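Local coordinates for protein 3-deoxy-D-manno-octulosonate 8-phosphate phosphatase KdsC (Xanthomonas campestris pv. campestris, PDB 4NAV) that probably hydrolyses 3-deoxy-D-manno-octulosonate 8-phosphate to KDO and inorganic phosphate with the help of magnesium, a step of lipopolysaccharide biosynthesis, at residues Q112-G117 and V129-A134; R16-R21 and L167-Q172; I64-I69 and L84-Q89. All blocks are in the same frame, centred on the assembly; numbering follows the deposited sequence.

Interaction 1. Residues Q112-G117 and V129-A134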
loop_
_atom_site.group_PDB
_atom_site.type_symbol
_atom_site.label_atom_id
_atom_site.label_comp_id
_atom_site.label_asym_id
_atom_site.label_seq_id
_atom_site.Cartn_x
_atom_site.Cartn_y
_atom_site.Cartn_z
ATOM N N GLN A 112 -18.047 6.214 -30.108
ATOM C CA GLN A 112 -17.722 4.803 -29.940
ATOM C C GLN A 112 -16.495 4.611 -29.041
ATOM O O GLN A 112 -15.908 3.546 -29.005
ATOM C CB GLN A 112 -17.454 4.170 -31.304
ATOM C CG GLN A 112 -18.610 4.251 -32.276
ATOM C CD GLN A 112 -18.207 3.805 -33.680
ATOM O OE1 GLN A 112 -17.533 4.549 -34.416
ATOM N NE2 GLN A 112 -18.647 2.623 -34.079
ATOM N N VAL A 113 -16.130 5.645 -28.300
ATOM C CA VAL A 113 -14.921 5.647 -27.510
ATOM C C VAL A 113 -15.228 5.806 -26.025
ATOM O O VAL A 113 -16.087 6.593 -25.632
ATOM C CB VAL A 113 -14.020 6.816 -27.921
ATOM C CG1 VAL A 113 -12.699 6.767 -27.168
ATOM C CG2 VAL A 113 -13.784 6.799 -29.418
ATOM N N LEU A 114 -14.503 5.045 -25.217
ATOM C CA LEU A 114 -14.551 5.141 -23.781
ATOM C C LEU A 114 -13.233 5.681 -23.315
ATOM O O LEU A 114 -12.180 5.265 -23.830
ATOM C CB LEU A 114 -14.702 3.767 -23.170
ATOM C CG LEU A 114 -14.613 3.706 -21.637
ATOM C CD1 LEU A 114 -15.519 2.587 -21.159
ATOM C CD2 LEU A 114 -13.207 3.530 -21.096
ATOM N N PHE A 115 -13.252 6.591 -22.345
ATOM C CA PHE A 115 -12.010 7.119 -21.788
ATOM C C PHE A 115 -12.082 7.143 -20.294
ATOM O O PHE A 115 -13.056 7.642 -19.722
ATOM C CB PHE A 115 -11.730 8.533 -22.292
ATOM C CG PHE A 115 -10.314 8.983 -22.052
ATOM C CD1 PHE A 115 -9.380 8.980 -23.089
ATOM C CD2 PHE A 115 -9.916 9.380 -20.814
ATOM C CE1 PHE A 115 -8.084 9.375 -22.885
ATOM C CE2 PHE A 115 -8.608 9.756 -20.591
ATOM C CZ PHE A 115 -7.694 9.767 -21.630
ATOM N N MET A 116 -11.058 6.623 -19.644
ATOM C CA MET A 116 -11.013 6.627 -18.205
ATOM C C MET A 116 -9.813 7.415 -17.729
ATOM O O MET A 116 -8.680 7.100 -18.104
ATOM C CB MET A 116 -10.904 5.219 -17.703
ATOM C CG MET A 116 -11.008 5.100 -16.209
ATOM S SD MET A 116 -10.821 3.385 -15.779
ATOM C CE MET A 116 -11.490 3.391 -14.120
ATOM N N GLY A 117 -10.056 8.431 -16.903
ATOM C CA GLY A 117 -8.975 9.268 -16.374
ATOM C C GLY A 117 -9.314 9.783 -14.990
ATOM O O GLY A 117 -10.431 9.624 -14.537
ATOM N N VAL A 129 -15.408 12.296 -25.431
ATOM C CA VAL A 129 -15.777 10.913 -25.787
ATOM C C VAL A 129 -17.234 10.532 -25.487
ATOM O O VAL A 129 -17.916 11.177 -24.708
ATOM C CB VAL A 129 -14.842 9.886 -25.145
ATOM C CG1 VAL A 129 -13.414 10.099 -25.613
ATOM C CG2 VAL A 129 -14.925 9.944 -23.622
ATOM N N GLY A 130 -17.690 9.486 -26.145
ATOM C CA GLY A 130 -19.002 8.969 -25.909
ATOM C C GLY A 130 -19.184 8.477 -24.471
ATOM O O GLY A 130 -20.261 8.650 -23.882
ATOM N N LEU A 131 -18.153 7.856 -23.897
ATOM C CA LEU A 131 -18.289 7.271 -22.563
ATOM C C LEU A 131 -17.083 7.573 -21.651
ATOM O O LEU A 131 -16.139 6.789 -21.564
ATOM C CB LEU A 131 -18.506 5.769 -22.661
ATOM C CG LEU A 131 -18.848 5.074 -21.336
ATOM C CD1 LEU A 131 -19.932 5.824 -20.559
ATOM C CD2 LEU A 131 -19.298 3.647 -21.586
ATOM N N PRO A 132 -17.096 8.732 -20.998
ATOM C CA PRO A 132 -16.066 9.012 -20.027
ATOM C C PRO A 132 -16.337 8.253 -18.742
ATOM O O PRO A 132 -17.486 8.024 -18.402
ATOM C CB PRO A 132 -16.208 10.516 -19.806
ATOM C CG PRO A 132 -17.620 10.803 -20.054
ATOM C CD PRO A 132 -18.102 9.804 -21.073
ATOM N N VAL A 133 -15.296 7.899 -18.013
ATOM C CA VAL A 133 -15.474 7.255 -16.703
ATOM C C VAL A 133 -14.273 7.646 -15.800
ATOM O O VAL A 133 -13.159 7.888 -16.269
ATOM C CB VAL A 133 -15.676 5.717 -16.852
ATOM C CG1 VAL A 133 -14.562 5.067 -17.688
ATOM C CG2 VAL A 133 -15.778 5.055 -15.507
ATOM N N ALA A 134 -14.534 7.785 -14.512
ATOM C CA ALA A 134 -13.492 8.166 -13.544
ATOM C C ALA A 134 -13.503 7.249 -12.335
ATOM O O ALA A 134 -14.583 6.814 -11.887
ATOM C CB ALA A 134 -13.696 9.570 -13.081
#
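Four backbone hydrogen bonds lace Val113 to Gly117 against Leu131 and Val133, and they alternate in direction as parallel strands require. Leu131 N gives its hydrogen to Val113 O at 3.0 Å and Val133 N to Phe115 O at 2.8 Å. In return Leu131 O accepts from Phe115 N, and Val133 O accepts from Gly117 N at 3.2 Å. The short strand segments run 14° apart. CA-H groups add to the ladder: Met116 CA lies 3.2 Å from Val133 O, so this carbonyl takes an N-H and a CA-H from consecutive residues.

Side chains continue the pairing on both faces of the sheet. On the face of Leu114, Met116, Leu131 and Val133, Leu114 spreads its two methyls over two partners, CD1 meeting Leu131 CD2 at 3.9 Å and CD2 reaching Val133 CG1. That same Val133 CG1 sits between its own backbone N and carbonyl carbon (chi1 53°), where it also packs against Met116 CB at 3.7 Å. On the other face Val129, just ahead of the strand, points toward the other segment: its CG1 meets Val113 CG1 at 3.7 Å, the two side chains crossing at about a right angle, while CG2 touches Phe115 CB. The Phe115 ring leads away from this strand.

Strand 113-116 is also bonded to strand 22-25 on its other edge, and Gly117 comes close to Asp26, a predicted magnesium ligand. Helix 95-105 covers Val113 and Phe115, whereas Val162 of helix 158-169 packs on Leu114, Met116 and Val133, so that strand 113-116 lies between two helices in the HAD-type core.

Interaction 2. Residues R16-R21 and L167-Q172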
loop_
_atom_site.group_PDB
_atom_site.type_symbol
_atom_site.label_atom_id
_atom_site.label_comp_id
_atom_site.label_asym_id
_atom_site.label_seq_id
_atom_site.Cartn_x
_atom_site.Cartn_y
_atom_site.Cartn_z
ATOM N N ARG A 16 -24.328 3.041 -24.065
ATOM C CA ARG A 16 -23.101 3.593 -24.600
ATOM C C ARG A 16 -22.012 2.572 -24.486
ATOM O O ARG A 16 -21.218 2.412 -25.411
ATOM C CB ARG A 16 -22.691 4.850 -23.877
ATOM C CG ARG A 16 -23.634 5.997 -24.137
ATOM C CD ARG A 16 -23.115 7.280 -23.525
ATOM N NE ARG A 16 -24.271 7.990 -23.022
ATOM C CZ ARG A 16 -24.465 8.354 -21.759
ATOM N NH1 ARG A 16 -23.512 8.192 -20.835
ATOM N NH2 ARG A 16 -25.611 8.934 -21.426
ATOM N N ALA A 17 -22.010 1.837 -23.376
ATOM C CA ALA A 17 -21.003 0.821 -23.145
ATOM C C ALA A 17 -21.100 -0.295 -24.185
ATOM O O ALA A 17 -20.086 -0.872 -24.575
ATOM C CB ALA A 17 -21.145 0.252 -21.745
ATOM N N ALA A 18 -22.320 -0.589 -24.615
ATOM C CA ALA A 18 -22.575 -1.588 -25.660
ATOM C C ALA A 18 -21.964 -1.247 -27.012
ATOM O O ALA A 18 -21.759 -2.143 -27.824
ATOM C CB ALA A 18 -24.074 -1.824 -25.835
ATOM N N ARG A 19 -21.719 0.021 -27.287
ATOM C CA ARG A 19 -21.190 0.394 -28.593
ATOM C C ARG A 19 -19.725 0.820 -28.554
ATOM O O ARG A 19 -19.201 1.335 -29.513
ATOM C CB ARG A 19 -22.090 1.431 -29.280
ATOM C CG ARG A 19 -22.228 2.783 -28.629
ATOM C CD ARG A 19 -23.221 3.611 -29.463
ATOM N NE ARG A 19 -23.963 4.671 -28.786
ATOM C CZ ARG A 19 -23.470 5.770 -28.198
ATOM N NH1 ARG A 19 -22.160 5.990 -28.081
ATOM N NH2 ARG A 19 -24.327 6.643 -27.676
ATOM N N VAL A 20 -19.082 0.590 -27.418
ATOM C CA VAL A 20 -17.695 0.917 -27.250
ATOM C C VAL A 20 -16.815 -0.005 -28.079
ATOM O O VAL A 20 -16.813 -1.198 -27.887
ATOM C CB VAL A 20 -17.282 0.794 -25.769
ATOM C CG1 VAL A 20 -15.761 0.770 -25.615
ATOM C CG2 VAL A 20 -17.905 1.913 -24.965
ATOM N N ARG A 21 -16.017 0.596 -28.953
ATOM C CA ARG A 21 -15.073 -0.119 -29.799
ATOM C C ARG A 21 -13.649 0.230 -29.474
ATOM O O ARG A 21 -12.712 -0.484 -29.872
ATOM C CB ARG A 21 -15.338 0.222 -31.261
ATOM C CG ARG A 21 -16.781 -0.034 -31.683
ATOM C CD ARG A 21 -17.199 -1.459 -31.940
ATOM N NE ARG A 21 -16.285 -2.506 -31.482
ATOM C CZ ARG A 21 -16.576 -3.604 -30.763
ATOM N NH1 ARG A 21 -17.780 -3.866 -30.256
ATOM N NH2 ARG A 21 -15.606 -4.477 -30.524
ATOM N N LEU A 167 -17.890 -5.417 -21.182
ATOM C CA LEU A 167 -18.072 -6.805 -21.558
ATOM C C LEU A 167 -19.522 -7.282 -21.283
ATOM O O LEU A 167 -20.156 -7.869 -22.159
ATOM C CB LEU A 167 -17.072 -7.661 -20.819
ATOM C CG LEU A 167 -15.603 -7.411 -21.235
ATOM C CD1 LEU A 167 -14.637 -8.085 -20.288
ATOM C CD2 LEU A 167 -15.382 -7.934 -22.651
ATOM N N ALA A 168 -20.083 -6.932 -20.119
ATOM C CA ALA A 168 -21.454 -7.348 -19.830
ATOM C C ALA A 168 -22.435 -6.717 -20.836
ATOM O O ALA A 168 -23.333 -7.373 -21.327
ATOM C CB ALA A 168 -21.838 -6.949 -18.418
ATOM N N ALA A 169 -22.234 -5.436 -21.152
ATOM C CA ALA A 169 -23.121 -4.741 -22.051
ATOM C C ALA A 169 -23.035 -5.314 -23.444
ATOM O O ALA A 169 -23.963 -5.155 -24.242
ATOM C CB ALA A 169 -22.827 -3.246 -22.086
ATOM N N GLN A 170 -21.911 -5.927 -23.760
ATOM C CA GLN A 170 -21.719 -6.487 -25.100
ATOM C C GLN A 170 -21.898 -7.998 -25.142
ATOM O O GLN A 170 -21.490 -8.632 -26.085
ATOM C CB GLN A 170 -20.345 -6.070 -25.624
ATOM C CG GLN A 170 -20.222 -4.563 -25.829
ATOM C CD GLN A 170 -18.926 -4.165 -26.520
ATOM O OE1 GLN A 170 -18.268 -4.990 -27.152
ATOM N NE2 GLN A 170 -18.613 -2.879 -26.480
ATOM N N GLY A 171 -22.555 -8.546 -24.113
ATOM C CA GLY A 171 -22.985 -9.942 -24.102
ATOM C C GLY A 171 -21.840 -10.940 -24.110
ATOM O O GLY A 171 -21.987 -12.104 -24.517
ATOM N N GLN A 172 -20.743 -10.524 -23.524
ATOM C CA GLN A 172 -19.551 -11.270 -23.620
ATOM C C GLN A 172 -19.226 -12.192 -22.427
ATOM O O GLN A 172 -18.292 -13.031 -22.521
ATOM C CB GLN A 172 -18.440 -10.264 -23.808
ATOM C CG GLN A 172 -17.470 -10.693 -24.853
ATOM C CD GLN A 172 -17.970 -10.584 -26.266
ATOM O OE1 GLN A 172 -19.126 -10.328 -26.521
ATOM N NE2 GLN A 172 -17.089 -10.858 -27.198
#
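Two helix ends meet here, Ala17 and Ala18 packing on Ala169 while the side chain of Gln170 bonds to the turn that leads from helix 11-17 toward the central sheet. Gln170 is the first residue beyond helix 158-169 to leave helical geometry. Its CG lies anti to its own carbonyl carbon (chi1 -65°), and the chain then extends across the turn, CG passing 3.5 Å from Ala18 O.

At the end of that chain the amide nitrogen grips two carbonyls. Gln170 NE2 donates to Ala17 O at 3.1 Å in an almost straight bond, with 170° at the hydrogen, and to Val20 O at 2.8 Å, where it meets a lone pair in the carbonyl plane. Both oxygens lie close to the plane of the amide, so the pair of bonds fixes its rotation and bridges the first and last residues of the type I turn Ala17 to Val20. The other end of the amide is held more loosely: Arg21 NH1 gives a weak bond to Gln170 OE1 at 3.3 Å, the guanidinium and amide planes standing 43° apart. The Arg21 chain is bent at chi2 and chi3, and its NH2 has a second, weak partner in Gly63 O.

The apolar half is small. Ala169 CB touches Ala17 CB at 3.9 Å and lies 3.7 Å from Ala18 N, close approaches made possible by the short side chains; Ala18 CB in turn rests against Ala169 O. Nearby, Ala17 and Val20 also pack on Leu131 of strand 131-133.

Helix 158-169 stops in a Schellman motif with Gly171 at positive phi as its C-prime residue: Gln172 N returns to Leu167 O and Gly171 N to Ala168 O.

Interaction 3. Residues I64-I69 and L84-Q89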
loop_
_atom_site.group_PDB
_atom_site.type_symbol
_atom_site.label_atom_id
_atom_site.label_comp_id
_atom_site.label_asym_id
_atom_site.label_seq_id
_atom_site.Cartn_x
_atom_site.Cartn_y
_atom_site.Cartn_z
ATOM N N ILE A 64 -12.318 -5.391 -28.830
ATOM C CA ILE A 64 -12.318 -3.991 -28.530
ATOM C C ILE A 64 -10.884 -3.558 -28.497
ATOM O O ILE A 64 -10.107 -4.173 -27.816
ATOM C CB ILE A 64 -12.976 -3.736 -27.167
ATOM C CG1 ILE A 64 -14.412 -4.229 -27.201
ATOM C CG2 ILE A 64 -12.956 -2.254 -26.821
ATOM C CD1 ILE A 64 -15.077 -4.266 -25.847
ATOM N N HIS A 65 -10.555 -2.480 -29.193
ATOM C CA HIS A 65 -9.214 -1.924 -29.148
ATOM C C HIS A 65 -8.925 -1.189 -27.819
ATOM O O HIS A 65 -9.731 -0.404 -27.340
ATOM C CB HIS A 65 -8.979 -0.994 -30.330
ATOM C CG HIS A 65 -9.111 -1.680 -31.660
ATOM N ND1 HIS A 65 -10.196 -1.488 -32.497
ATOM C CD2 HIS A 65 -8.312 -2.579 -32.281
ATOM C CE1 HIS A 65 -10.053 -2.228 -33.579
ATOM N NE2 HIS A 65 -8.917 -2.899 -33.475
ATOM N N VAL A 66 -7.785 -1.490 -27.212
ATOM C CA VAL A 66 -7.407 -0.874 -25.952
ATOM C C VAL A 66 -6.133 -0.044 -26.088
ATOM O O VAL A 66 -5.167 -0.454 -26.714
ATOM C CB VAL A 66 -7.214 -1.926 -24.876
ATOM C CG1 VAL A 66 -6.783 -1.276 -23.569
ATOM C CG2 VAL A 66 -8.521 -2.698 -24.689
ATOM N N ALA A 67 -6.155 1.147 -25.519
ATOM C CA ALA A 67 -5.029 2.046 -25.625
ATOM C C ALA A 67 -4.739 2.676 -24.284
ATOM O O ALA A 67 -5.659 3.009 -23.541
ATOM C CB ALA A 67 -5.322 3.123 -26.633
ATOM N N LEU A 68 -3.464 2.794 -23.956
ATOM C CA LEU A 68 -3.027 3.531 -22.767
ATOM C C LEU A 68 -2.493 4.867 -23.232
ATOM O O LEU A 68 -1.823 4.932 -24.259
ATOM C CB LEU A 68 -1.915 2.787 -22.049
ATOM C CG LEU A 68 -2.157 1.313 -21.776
ATOM C CD1 LEU A 68 -1.017 0.739 -20.955
ATOM C CD2 LEU A 68 -3.479 1.104 -21.067
ATOM N N ILE A 69 -2.824 5.929 -22.510
ATOM C CA ILE A 69 -2.462 7.273 -22.937
ATOM C C ILE A 69 -1.946 8.055 -21.756
ATOM O O ILE A 69 -2.673 8.310 -20.801
ATOM C CB ILE A 69 -3.645 7.996 -23.591
ATOM C CG1 ILE A 69 -4.265 7.083 -24.672
ATOM C CG2 ILE A 69 -3.189 9.325 -24.169
ATOM C CD1 ILE A 69 -5.188 7.762 -25.658
ATOM N N LEU A 84 0.432 -7.010 -21.926
ATOM C CA LEU A 84 -0.993 -7.291 -22.080
ATOM C C LEU A 84 -1.461 -7.279 -23.546
ATOM O O LEU A 84 -2.626 -7.621 -23.819
ATOM C CB LEU A 84 -1.836 -6.287 -21.258
ATOM C CG LEU A 84 -1.533 -6.212 -19.756
ATOM C CD1 LEU A 84 -2.210 -5.005 -19.125
ATOM C CD2 LEU A 84 -1.939 -7.493 -19.041
ATOM N N GLY A 85 -0.580 -6.851 -24.462
ATOM C CA GLY A 85 -0.910 -6.743 -25.882
ATOM C C GLY A 85 -1.852 -5.590 -26.200
ATOM O O GLY A 85 -2.875 -5.784 -26.868
ATOM N N LEU A 86 -1.521 -4.388 -25.720
ATOM C CA LEU A 86 -2.325 -3.193 -25.980
ATOM C C LEU A 86 -1.501 -2.068 -26.605
ATOM O O LEU A 86 -0.292 -1.988 -26.405
ATOM C CB LEU A 86 -2.957 -2.636 -24.703
ATOM C CG LEU A 86 -3.614 -3.419 -23.563
ATOM C CD1 LEU A 86 -3.657 -4.938 -23.638
ATOM C CD2 LEU A 86 -2.942 -3.014 -22.286
ATOM N N HIS A 87 -2.163 -1.195 -27.365
ATOM C CA HIS A 87 -1.528 0.010 -27.895
ATOM C C HIS A 87 -1.197 0.953 -26.777
ATOM O O HIS A 87 -1.957 1.054 -25.821
ATOM C CB HIS A 87 -2.502 0.828 -28.746
ATOM C CG HIS A 87 -1.864 1.580 -29.873
ATOM N ND1 HIS A 87 -1.377 2.859 -29.720
ATOM C CD2 HIS A 87 -1.671 1.256 -31.173
ATOM C CE1 HIS A 87 -0.888 3.285 -30.871
ATOM N NE2 HIS A 87 -1.052 2.330 -31.771
ATOM N N VAL A 88 -0.130 1.724 -26.988
ATOM C CA VAL A 88 0.317 2.739 -26.050
ATOM C C VAL A 88 0.719 3.996 -26.816
ATOM O O VAL A 88 1.262 3.916 -27.908
ATOM C CB VAL A 88 1.518 2.242 -25.243
ATOM C CG1 VAL A 88 1.816 3.195 -24.110
ATOM C CG2 VAL A 88 1.252 0.847 -24.708
ATOM N N GLN A 89 0.409 5.157 -26.247
ATOM C CA GLN A 89 0.831 6.440 -26.797
ATOM C C GLN A 89 1.363 7.257 -25.646
ATOM O O GLN A 89 0.683 7.514 -24.658
ATOM C CB GLN A 89 -0.301 7.167 -27.529
ATOM C CG GLN A 89 -0.443 6.732 -28.979
ATOM C CD GLN A 89 -1.470 7.542 -29.747
ATOM O OE1 GLN A 89 -2.366 8.164 -29.164
ATOM N NE2 GLN A 89 -1.363 7.521 -31.068
#
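The beta-alpha-beta unit of strand 65-70, helix 75-84 and strand 87-90 closes where Val66, Ala67, Leu68 and Ile69 meet Leu86 to Gln89, forming one outer pair of the parallel sheet. Leu68 is bonded through both backbone groups: its N donates to His87 O at 3.0 Å, and its O accepts Gln89 N at 3.0 Å. The link from His87 N to Val66 O is weak, bent to 132° at the hydrogen. Ala67 CA adds a CA-H contact with His87 O.

At the start of the pair Val66 and Leu86 lie side by side and point the same way, Val66 CG1 3.8 Å from Leu86 CG. Leu68 continues this apolar face, its CD2 4.3 Å from Leu86 CD2 and its CB the same distance from Val88 CG1. On the face of Ala67 and Ile69, helix 95-105 covers Ala67, Ile69 and Gln89, and at the far end of the pair Ile69 comes near Asp26, a predicted magnesium ligand.

Backbone bonding therefore sets the register, firmer toward Gln89 than at Val66, with the aliphatic side chains supplying looser contacts.

Overall arrangement
From the N terminus, helix 11-17 and its following turn supply the first half of interaction 2, whose partner at 167-172 comes 146 residues later and closes a loop containing all five strands of the parallel sheet. Interactions 3 and 1 are both nested inside that loop and follow each other in series, each closing a beta-alpha-beta unit: 64-69 with 84-89 at one edge, then 112-117 with 129-134 at the other. Strand 22-25 runs between them. Arg21 connects all three, its backbone probably hydrogen-bonding through N to Gln112 O and through O to His65 N. Interaction 2 joins two helix ends just ahead of strand 22-25, while Gly117 and Ile69 lie near Asp26, a predicted magnesium ligand.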